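Local coordinates for protein uracil-DNA glycosylase (Epstein-Barr virus, PDB 6LYJ) that is a viral member of the uracil-DNA glycosylase superfamily, an alpha/beta protein built round a parallel four-stranded sheet, at residues V51-V55 against D164-A168; I118-R124 against F230-F236; L178-A184 against L200-H206. One frame throughout, in Å; residues are numbered along the deposited sequence.

How the contacts relate
The three contacts illustrate how an alpha/beta fold is held together at different sequence separations, from 16 to 109 residues. Contact 1 (51-55 with 164-168) and contact 2 (118-124 with 230-236) lie on opposite sides of the chain's centre, their centres about 33 Å apart, and their segments alternate along the sequence. Contact 3 (178-184 with 200-206) opens after contact 1 has closed, nested inside contact 2, its centre about 26 Å from contact 1's and 24 Å from contact 2's. Helix 167-181 serves contacts 1 and 3, at its beginning and its end. Contact 1 ties an early helix to mid-chain, contact 2 mid-chain to the last helix; contact 3 is a local closure.

Contact 1 (V51-V55 against D164-A168); sequences VIACV and DIGWA
One turn of helix 42-59, V51 to V55, packs against the bend that starts helix 167-181, and the two segments meet through apolar side chains and backbone without a mutual hydrogen bond. The turn is regular, with V55 N donating to V51 O at 3.0 Å, and V51, C54 and V55 all have chi1 near 180° (t). The backbones come closest at V51 and G166, whose CA atoms are 5.8 Å apart. In the second segment, I165 (phi/psi -95/1) points its CA-to-CB bond toward the helix in a p rotamer with chi2 t. Its CD1 lies 3.6 Å from V55 CG2 and its CB 4.0 Å from C54 SG, while its carbonyl O is 3.6 Å from V51 CG1. G166 follows at phi/psi 116/-1, in the N-cap position. A CB there would strike V51 CG2 and jam against the preceding carbonyl, so both the packing and the backbone call for glycine; as built, V51 CG2 is 3.9 Å from G166 O. This is how the fold joins helix 42-59, the second helix of the model, to the start of helix 167-181, which runs on toward strand 186-190 of the central parallel sheet. W167 opens that helix with chi1 m (-76°) and chi2 128°, bringing its indole to the V51-V55 turn. V51 CG1 makes a CH-pi contact over one face, 3.8 Å from the centroid of the six-membered ring and 10° off its normal. V55 CG2 sits obliquely, 3.8 Å from W167 NE1, whose proton goes to T153 OG1, and I52 CG1 is 4.3 Å from W167 CH2.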
loop_
_atom_site.group_PDB
_atom_site.type_symbol
_atom_site.label_atom_id
_atom_site.label_comp_id
_atom_site.label_asym_id
_atom_site.label_seq_id
_atom_site.Cartn_x
_atom_site.Cartn_y
_atom_site.Cartn_z
ATOM N N VAL A 51 -20.730 -0.982 9.954
ATOM C CA VAL A 51 -19.465 -1.540 9.474
ATOM C C VAL A 51 -18.639 -2.054 10.650
ATOM O O VAL A 51 -18.043 -3.144 10.594
ATOM C CB VAL A 51 -18.691 -0.498 8.650
ATOM C CG1 VAL A 51 -17.413 -1.110 8.101
ATOM C CG2 VAL A 51 -19.555 0.036 7.520
ATOM N N ILE A 52 -18.567 -1.257 11.719
ATOM C CA ILE A 52 -17.862 -1.672 12.930
ATOM C C ILE A 52 -18.436 -2.980 13.466
ATOM O O ILE A 52 -17.694 -3.882 13.873
ATOM C CB ILE A 52 -17.916 -0.546 13.978
ATOM C CG1 ILE A 52 -17.074 0.641 13.503
ATOM C CG2 ILE A 52 -17.451 -1.046 15.341
ATOM C CD1 ILE A 52 -17.255 1.887 14.328
ATOM N N ALA A 53 -19.767 -3.102 13.468
ATOM C CA ALA A 53 -20.407 -4.323 13.947
ATOM C C ALA A 53 -20.062 -5.512 13.059
ATOM O O ALA A 53 -19.867 -6.629 13.552
ATOM C CB ALA A 53 -21.921 -4.121 14.028
ATOM N N CYS A 54 -20.023 -5.298 11.742
ATOM C CA CYS A 54 -19.625 -6.360 10.824
ATOM C C CYS A 54 -18.230 -6.868 11.158
ATOM O O CYS A 54 -17.991 -8.084 11.213
ATOM C CB CYS A 54 -19.677 -5.851 9.382
ATOM S SG CYS A 54 -19.126 -7.048 8.144
ATOM N N VAL A 55 -17.287 -5.944 11.367
ATOM C CA VAL A 55 -15.929 -6.359 11.718
ATOM C C VAL A 55 -15.932 -7.113 13.044
ATOM O O VAL A 55 -15.207 -8.102 13.215
ATOM C CB VAL A 55 -14.981 -5.144 11.759
ATOM C CG1 VAL A 55 -13.578 -5.578 12.172
ATOM C CG2 VAL A 55 -14.941 -4.444 10.407
ATOM N N ASP A 164 -15.162 -5.111 0.753
ATOM C CA ASP A 164 -16.559 -4.856 0.417
ATOM C C ASP A 164 -17.477 -4.826 1.634
ATOM O O ASP A 164 -18.690 -5.004 1.489
ATOM C CB ASP A 164 -17.063 -5.896 -0.587
ATOM C CG ASP A 164 -16.376 -5.788 -1.933
ATOM O OD1 ASP A 164 -16.252 -4.658 -2.451
ATOM O OD2 ASP A 164 -15.954 -6.834 -2.470
ATOM N N ILE A 165 -16.941 -4.611 2.834
ATOM C CA ILE A 165 -17.782 -4.603 4.024
ATOM C C ILE A 165 -18.215 -3.201 4.421
ATOM O O ILE A 165 -18.923 -3.039 5.424
ATOM C CB ILE A 165 -17.080 -5.311 5.197
ATOM C CG1 ILE A 165 -15.868 -4.505 5.655
ATOM C CG2 ILE A 165 -16.677 -6.721 4.786
ATOM C CD1 ILE A 165 -15.219 -5.063 6.889
ATOM N N GLY A 166 -17.814 -2.184 3.664
ATOM C CA GLY A 166 -18.272 -0.827 3.892
ATOM C C GLY A 166 -17.195 0.161 4.284
ATOM O O GLY A 166 -17.516 1.339 4.489
ATOM N N TRP A 167 -15.929 -0.250 4.420
ATOM C CA TRP A 167 -14.884 0.713 4.755
ATOM C C TRP A 167 -14.704 1.751 3.652
ATOM O O TRP A 167 -14.402 2.915 3.935
ATOM C CB TRP A 167 -13.555 0.001 5.027
ATOM C CG TRP A 167 -13.455 -0.687 6.370
ATOM C CD1 TRP A 167 -13.088 -1.985 6.600
ATOM C CD2 TRP A 167 -13.722 -0.115 7.657
ATOM N NE1 TRP A 167 -13.106 -2.252 7.945
ATOM C CE2 TRP A 167 -13.494 -1.121 8.617
ATOM C CE3 TRP A 167 -14.135 1.151 8.092
ATOM C CZ2 TRP A 167 -13.662 -0.902 9.984
ATOM C CZ3 TRP A 167 -14.303 1.365 9.450
ATOM C CH2 TRP A 167 -14.068 0.344 10.380
ATOM N N ALA A 168 -14.851 1.339 2.387
ATOM C CA ALA A 168 -14.586 2.251 1.276
ATOM C C ALA A 168 -15.542 3.440 1.285
ATOM O O ALA A 168 -15.132 4.574 1.011
ATOM C CB ALA A 168 -14.670 1.502 -0.056
#

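Contact 2 (I118-R124 against F230-F236); sequences IYAELHR and FLGNNHF
L122 lays its CD2 over one face of the F236 ring, a CH-pi contact 3.7 Å from the centroid and 20° off the normal, from an m rotamer with chi2 t. One turn earlier on helix 113-125, I118 reaches both aromatics: its CG2 is 3.8 Å from F236 CZ and its CG1 3.6 Å from F230 CZ. Both rings also meet W190 of strand 186-190, F230 edge-to-face. The helix is regular; opposite it, F230 to N233 form a type II turn, closed by N233 N to F230 O at 2.8 Å. L231 stands at phi/psi -63/119; G232 follows at 99/-1, a conformation that by itself calls for glycine. The CA atoms of E121 and L231 are 5.2 Å apart, those of L122 and F236 7.0 Å. Between the two segments lies the carboxylate of E121 (chi1 t, chi2 p): OE1 accepts from G232 N at 2.6 Å and OE2 from N234 N at 2.9 Å, while water 1 links OE2 to F236 N, 2.9 Å from each. R124, one turn on, forms a bidentate salt bridge with this carboxylate, NE donating to E121 OE1 at 2.9 Å and NH2 to E121 OE2 at 2.8 Å, and NH2 also donates to N234 OD1 at 3.3 Å; G232 CA lies over its guanidinium. N234 (phi/psi 65/23) holds the N-cap position, but N233 OD1 receives H235 N, at 3.0 Å. E121 thus takes one type II turn amide and that of N234 just beyond; N233, the turn's last residue, starts the Asx turn into helix 235-245.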
loop_
_atom_site.group_PDB
_atom_site.type_symbol
_atom_site.label_atom_id
_atom_site.label_comp_id
_atom_site.label_asym_id
_atom_site.label_seq_id
_atom_site.Cartn_x
_atom_site.Cartn_y
_atom_site.Cartn_z
ATOM N N ILE A 118 9.604 4.309 -0.813
ATOM C CA ILE A 118 9.267 5.646 -0.325
ATOM C C ILE A 118 10.503 6.305 0.274
ATOM O O ILE A 118 10.819 7.467 -0.021
ATOM C CB ILE A 118 8.113 5.569 0.693
ATOM C CG1 ILE A 118 6.812 5.159 -0.001
ATOM C CG2 ILE A 118 7.934 6.907 1.410
ATOM C CD1 ILE A 118 5.710 4.728 0.956
ATOM N N TYR A 119 11.203 5.576 1.149
ATOM C CA TYR A 119 12.450 6.073 1.722
ATOM C C TYR A 119 13.454 6.432 0.634
ATOM O O TYR A 119 14.185 7.420 0.755
ATOM C CB TYR A 119 13.058 5.028 2.660
ATOM C CG TYR A 119 12.316 4.804 3.957
ATOM C CD1 TYR A 119 11.315 5.671 4.374
ATOM C CD2 TYR A 119 12.638 3.730 4.778
ATOM C CE1 TYR A 119 10.636 5.454 5.557
ATOM C CE2 TYR A 119 11.979 3.516 5.970
ATOM C CZ TYR A 119 10.982 4.381 6.357
ATOM O OH TYR A 119 10.335 4.168 7.550
ATOM N N ALA A 120 13.526 5.616 -0.424
ATOM C CA ALA A 120 14.476 5.878 -1.503
ATOM C C ALA A 120 14.160 7.191 -2.209
ATOM O O ALA A 120 15.066 7.959 -2.552
ATOM C CB ALA A 120 14.475 4.718 -2.502
ATOM N N GLU A 121 12.874 7.463 -2.436
ATOM C CA GLU A 121 12.505 8.731 -3.062
ATOM C C GLU A 121 12.759 9.908 -2.126
ATOM O O GLU A 121 13.206 10.976 -2.567
ATOM C CB GLU A 121 11.042 8.693 -3.505
ATOM C CG GLU A 121 10.446 10.058 -3.842
ATOM C CD GLU A 121 11.160 10.779 -4.976
ATOM O OE1 GLU A 121 11.871 10.131 -5.777
ATOM O OE2 GLU A 121 11.000 12.016 -5.069
ATOM N N LEU A 122 12.514 9.722 -0.828
ATOM C CA LEU A 122 12.839 10.769 0.137
ATOM C C LEU A 122 14.334 11.068 0.129
ATOM O O LEU A 122 14.748 12.232 0.192
ATOM C CB LEU A 122 12.379 10.349 1.531
ATOM C CG LEU A 122 10.906 10.575 1.872
ATOM C CD1 LEU A 122 10.503 9.646 2.998
ATOM C CD2 LEU A 122 10.637 12.018 2.253
ATOM N N HIS A 123 15.156 10.020 0.063
ATOM C CA HIS A 123 16.605 10.186 0.084
ATOM C C HIS A 123 17.107 10.845 -1.195
ATOM O O HIS A 123 18.033 11.666 -1.156
ATOM C CB HIS A 123 17.269 8.826 0.294
ATOM C CG HIS A 123 18.757 8.892 0.433
ATOM N ND1 HIS A 123 19.591 7.901 -0.039
ATOM C CD2 HIS A 123 19.561 9.827 0.990
ATOM C CE1 HIS A 123 20.846 8.225 0.220
ATOM N NE2 HIS A 123 20.854 9.389 0.845
ATOM N N ARG A 124 16.518 10.489 -2.342
ATOM C CA ARG A 124 16.862 11.161 -3.592
ATOM C C ARG A 124 16.508 12.643 -3.540
ATOM O O ARG A 124 17.303 13.499 -3.948
ATOM C CB ARG A 124 16.154 10.486 -4.769
ATOM C CG ARG A 124 16.464 11.114 -6.128
ATOM C CD ARG A 124 15.353 10.849 -7.144
ATOM N NE ARG A 124 14.128 11.582 -6.831
ATOM C CZ ARG A 124 13.945 12.877 -7.068
ATOM N NH1 ARG A 124 14.907 13.596 -7.628
ATOM N NH2 ARG A 124 12.796 13.458 -6.747
ATOM N N PHE A 230 7.297 6.450 -9.597
ATOM C CA PHE A 230 7.362 6.870 -8.201
ATOM C C PHE A 230 8.721 7.483 -7.887
ATOM O O PHE A 230 8.810 8.623 -7.417
ATOM C CB PHE A 230 7.066 5.708 -7.254
ATOM C CG PHE A 230 7.023 6.124 -5.811
ATOM C CD1 PHE A 230 5.846 6.591 -5.249
ATOM C CD2 PHE A 230 8.170 6.099 -5.031
ATOM C CE1 PHE A 230 5.807 7.000 -3.925
ATOM C CE2 PHE A 230 8.138 6.502 -3.711
ATOM C CZ PHE A 230 6.956 6.955 -3.155
ATOM N N LEU A 231 9.794 6.726 -8.112
ATOM C CA LEU A 231 11.131 7.267 -7.907
ATOM C C LEU A 231 11.357 8.426 -8.866
ATOM O O LEU A 231 11.297 8.254 -10.087
ATOM C CB LEU A 231 12.184 6.181 -8.114
ATOM C CG LEU A 231 13.626 6.607 -7.828
ATOM C CD1 LEU A 231 13.831 6.853 -6.341
ATOM C CD2 LEU A 231 14.606 5.568 -8.343
ATOM N N GLY A 232 11.606 9.611 -8.315
ATOM C CA GLY A 232 11.676 10.812 -9.116
ATOM C C GLY A 232 10.416 11.651 -9.122
ATOM O O GLY A 232 10.401 12.702 -9.773
ATOM N N ASN A 233 9.354 11.228 -8.430
ATOM C CA ASN A 233 8.116 11.995 -8.497
ATOM C C ASN A 233 8.202 13.312 -7.734
ATOM O O ASN A 233 7.377 14.200 -7.973
ATOM C CB ASN A 233 6.924 11.154 -8.007
ATOM C CG ASN A 233 6.984 10.815 -6.521
ATOM O OD1 ASN A 233 7.761 11.380 -5.754
ATOM N ND2 ASN A 233 6.134 9.888 -6.109
ATOM N N ASN A 234 9.171 13.455 -6.825
ATOM C CA ASN A 234 9.446 14.710 -6.126
ATOM C C ASN A 234 8.288 15.140 -5.226
ATOM O O ASN A 234 8.189 16.317 -4.866
ATOM C CB ASN A 234 9.791 15.827 -7.124
ATOM C CG ASN A 234 10.830 16.795 -6.591
ATOM O OD1 ASN A 234 11.745 16.407 -5.867
ATOM N ND2 ASN A 234 10.694 18.066 -6.955
ATOM N N HIS A 235 7.433 14.196 -4.814
ATOM C CA HIS A 235 6.185 14.564 -4.151
ATOM C C HIS A 235 6.412 15.209 -2.786
ATOM O O HIS A 235 5.639 16.086 -2.385
ATOM C CB HIS A 235 5.296 13.328 -3.993
ATOM C CG HIS A 235 4.532 12.959 -5.228
ATOM N ND1 HIS A 235 3.578 11.965 -5.239
ATOM C CD2 HIS A 235 4.584 13.445 -6.491
ATOM C CE1 HIS A 235 3.070 11.857 -6.454
ATOM N NE2 HIS A 235 3.665 12.742 -7.234
ATOM N N PHE A 236 7.446 14.797 -2.053
ATOM C CA PHE A 236 7.649 15.346 -0.717
ATOM C C PHE A 236 8.212 16.765 -0.772
ATOM O O PHE A 236 7.819 17.630 0.031
ATOM C CB PHE A 236 8.563 14.413 0.081
ATOM C CG PHE A 236 8.003 13.028 0.236
ATOM C CD1 PHE A 236 7.083 12.744 1.232
ATOM C CD2 PHE A 236 8.374 12.015 -0.635
ATOM C CE1 PHE A 236 6.558 11.474 1.368
ATOM C CE2 PHE A 236 7.851 10.741 -0.507
ATOM C CZ PHE A 236 6.942 10.471 0.495
HETATM O O HOH W 1 10.036 13.807 -2.998
HETATM O O HOH W 2 14.185 16.652 -8.339
#

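Contact 3 (L178-A184 against L200-H206); sequences LSERLKA and LINSKKH
Carbonyl oxygens at and just beyond the end of helix 167-181 find their partners in the loop 200-206. The helix keeps L182 N to L178 O at 3.0 Å, and L182 (phi/psi -84/139) is the first residue to leave helical angles. S179 O accepts twice: from H206 NE2 at 2.6 Å, nearly linear, and from K205 NZ at 3.1 Å. The lysine, in an mtpt rotamer, also donates to L182 O at 2.9 Å; E180 O is equally near K205 NZ, but at a poor angle. A positive charge near the carbonyls of a helix C-terminus is electrostatically favourable, and here K205 ties that end and L182 to the loop entering strand 207-211, which lies beside strand 186-190 at one edge of this chain's parallel sheet. CA atoms of S179 and I201 are 5.4 Å apart, as are those of A184 and H206. With chi1 t, S179 takes N202 N on its OG at 2.8 Å. N202 OD1 in turn receives K204 N at 3.0 Å, an Asx turn, and weakly K205 N at 3.4 Å, while N202 O accepts H206 N at 3.0 Å. Water 3 lies 2.9 Å from K183 O and 2.5 Å from K205 O.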
loop_
_atom_site.group_PDB
_atom_site.type_symbol
_atom_site.label_atom_id
_atom_site.label_comp_id
_atom_site.label_asym_id
_atom_site.label_seq_id
_atom_site.Cartn_x
_atom_site.Cartn_y
_atom_site.Cartn_z
ATOM N N LEU A 178 -12.192 15.979 4.178
ATOM C CA LEU A 178 -10.890 16.632 4.289
ATOM C C LEU A 178 -10.730 17.685 3.201
ATOM O O LEU A 178 -10.293 18.810 3.466
ATOM C CB LEU A 178 -9.767 15.596 4.208
ATOM C CG LEU A 178 -9.593 14.654 5.401
ATOM C CD1 LEU A 178 -8.735 13.476 5.002
ATOM C CD2 LEU A 178 -8.974 15.392 6.586
ATOM N N SER A 179 -11.098 17.334 1.966
ATOM C CA SER A 179 -11.028 18.297 0.869
ATOM C C SER A 179 -11.921 19.507 1.130
ATOM O O SER A 179 -11.516 20.654 0.902
ATOM C CB SER A 179 -11.425 17.616 -0.441
ATOM O OG SER A 179 -11.417 18.529 -1.523
ATOM N N GLU A 180 -13.135 19.266 1.627
ATOM C CA GLU A 180 -14.102 20.342 1.822
ATOM C C GLU A 180 -13.719 21.257 2.983
ATOM O O GLU A 180 -13.814 22.486 2.871
ATOM C CB GLU A 180 -15.489 19.739 2.044
ATOM C CG GLU A 180 -16.551 20.720 2.492
ATOM C CD GLU A 180 -17.821 20.021 2.946
ATOM O OE1 GLU A 180 -18.132 18.940 2.400
ATOM O OE2 GLU A 180 -18.509 20.551 3.843
ATOM N N ARG A 181 -13.289 20.679 4.104
ATOM C CA ARG A 181 -13.133 21.405 5.359
ATOM C C ARG A 181 -11.752 22.022 5.535
ATOM O O ARG A 181 -11.624 23.031 6.238
ATOM C CB ARG A 181 -13.409 20.472 6.542
ATOM C CG ARG A 181 -14.789 19.833 6.535
ATOM C CD ARG A 181 -15.801 20.598 7.362
ATOM N NE ARG A 181 -17.152 20.088 7.133
ATOM C CZ ARG A 181 -17.806 19.300 7.980
ATOM N NH1 ARG A 181 -17.240 18.937 9.121
ATOM N NH2 ARG A 181 -19.031 18.879 7.690
ATOM N N LEU A 182 -10.716 21.438 4.938
ATOM C CA LEU A 182 -9.377 21.999 5.052
ATOM C C LEU A 182 -9.177 23.105 4.024
ATOM O O LEU A 182 -9.609 22.992 2.874
ATOM C CB LEU A 182 -8.320 20.910 4.867
ATOM C CG LEU A 182 -8.315 19.795 5.918
ATOM C CD1 LEU A 182 -7.263 18.747 5.582
ATOM C CD2 LEU A 182 -8.092 20.365 7.316
ATOM N N LYS A 183 -8.517 24.183 4.454
ATOM C CA LYS A 183 -8.255 25.302 3.554
ATOM C C LYS A 183 -7.208 24.945 2.505
ATOM O O LYS A 183 -7.340 25.322 1.334
ATOM C CB LYS A 183 -7.816 26.524 4.361
ATOM C CG LYS A 183 -7.577 27.777 3.535
ATOM C CD LYS A 183 -7.114 28.934 4.415
ATOM C CE LYS A 183 -6.979 30.216 3.609
ATOM N NZ LYS A 183 -6.713 31.396 4.479
ATOM N N ALA A 184 -6.165 24.220 2.903
ATOM C CA ALA A 184 -5.066 23.888 2.002
ATOM C C ALA A 184 -4.427 22.594 2.474
ATOM O O ALA A 184 -3.981 22.505 3.623
ATOM C CB ALA A 184 -4.031 25.014 1.959
ATOM N N LEU A 200 -12.590 12.848 -5.828
ATOM C CA LEU A 200 -13.173 13.294 -4.570
ATOM C C LEU A 200 -12.583 14.606 -4.071
ATOM O O LEU A 200 -13.163 15.221 -3.170
ATOM C CB LEU A 200 -12.980 12.224 -3.489
ATOM C CG LEU A 200 -13.604 10.847 -3.721
ATOM C CD1 LEU A 200 -13.210 9.884 -2.608
ATOM C CD2 LEU A 200 -15.113 10.968 -3.807
ATOM N N ILE A 201 -11.461 15.052 -4.630
ATOM C CA ILE A 201 -10.666 16.136 -4.059
ATOM C C ILE A 201 -10.798 17.375 -4.932
ATOM O O ILE A 201 -10.753 17.290 -6.165
ATOM C CB ILE A 201 -9.187 15.728 -3.918
ATOM C CG1 ILE A 201 -9.057 14.448 -3.085
ATOM C CG2 ILE A 201 -8.376 16.864 -3.301
ATOM C CD1 ILE A 201 -7.757 13.700 -3.312
ATOM N N ASN A 202 -10.971 18.527 -4.288
ATOM C CA ASN A 202 -11.042 19.814 -4.974
ATOM C C ASN A 202 -9.620 20.233 -5.332
ATOM O O ASN A 202 -8.901 20.801 -4.507
ATOM C CB ASN A 202 -11.735 20.845 -4.089
ATOM C CG ASN A 202 -11.934 22.186 -4.779
ATOM O OD1 ASN A 202 -11.279 22.501 -5.771
ATOM N ND2 ASN A 202 -12.847 22.985 -4.244
ATOM N N SER A 203 -9.208 19.967 -6.573
ATOM C CA SER A 203 -7.835 20.230 -6.986
ATOM C C SER A 203 -7.558 21.702 -7.265
ATOM O O SER A 203 -6.435 22.036 -7.663
ATOM C CB SER A 203 -7.484 19.398 -8.225
ATOM O OG SER A 203 -8.366 19.678 -9.299
ATOM N N LYS A 204 -8.535 22.588 -7.075
ATOM C CA LYS A 204 -8.242 24.014 -7.047
ATOM C C LYS A 204 -7.830 24.493 -5.662
ATOM O O LYS A 204 -6.943 25.346 -5.544
ATOM C CB LYS A 204 -9.445 24.821 -7.546
ATOM C CG LYS A 204 -9.710 24.690 -9.043
ATOM C CD LYS A 204 -8.481 25.043 -9.882
ATOM C CE LYS A 204 -7.914 26.425 -9.544
ATOM N NZ LYS A 204 -8.753 27.537 -10.065
ATOM N N LYS A 205 -8.463 23.972 -4.606
ATOM C CA LYS A 205 -8.000 24.272 -3.256
ATOM C C LYS A 205 -6.689 23.562 -2.954
ATOM O O LYS A 205 -5.779 24.149 -2.357
ATOM C CB LYS A 205 -9.047 23.861 -2.221
ATOM C CG LYS A 205 -10.365 24.595 -2.280
ATOM C CD LYS A 205 -11.331 23.984 -1.273
ATOM C CE LYS A 205 -10.854 24.216 0.153
ATOM N NZ LYS A 205 -11.824 23.726 1.173
ATOM N N HIS A 206 -6.583 22.296 -3.343
ATOM C CA HIS A 206 -5.569 21.402 -2.815
ATOM C C HIS A 206 -4.618 20.945 -3.911
ATOM O O HIS A 206 -4.968 20.914 -5.097
ATOM C CB HIS A 206 -6.225 20.194 -2.137
ATOM C CG HIS A 206 -7.226 20.571 -1.092
ATOM N ND1 HIS A 206 -6.908 21.364 -0.010
ATOM C CD2 HIS A 206 -8.543 20.279 -0.970
ATOM C CE1 HIS A 206 -7.982 21.536 0.739
ATOM N NE2 HIS A 206 -8.989 20.889 0.179
HETATM O O HOH W 3 -5.825 26.300 -0.992
#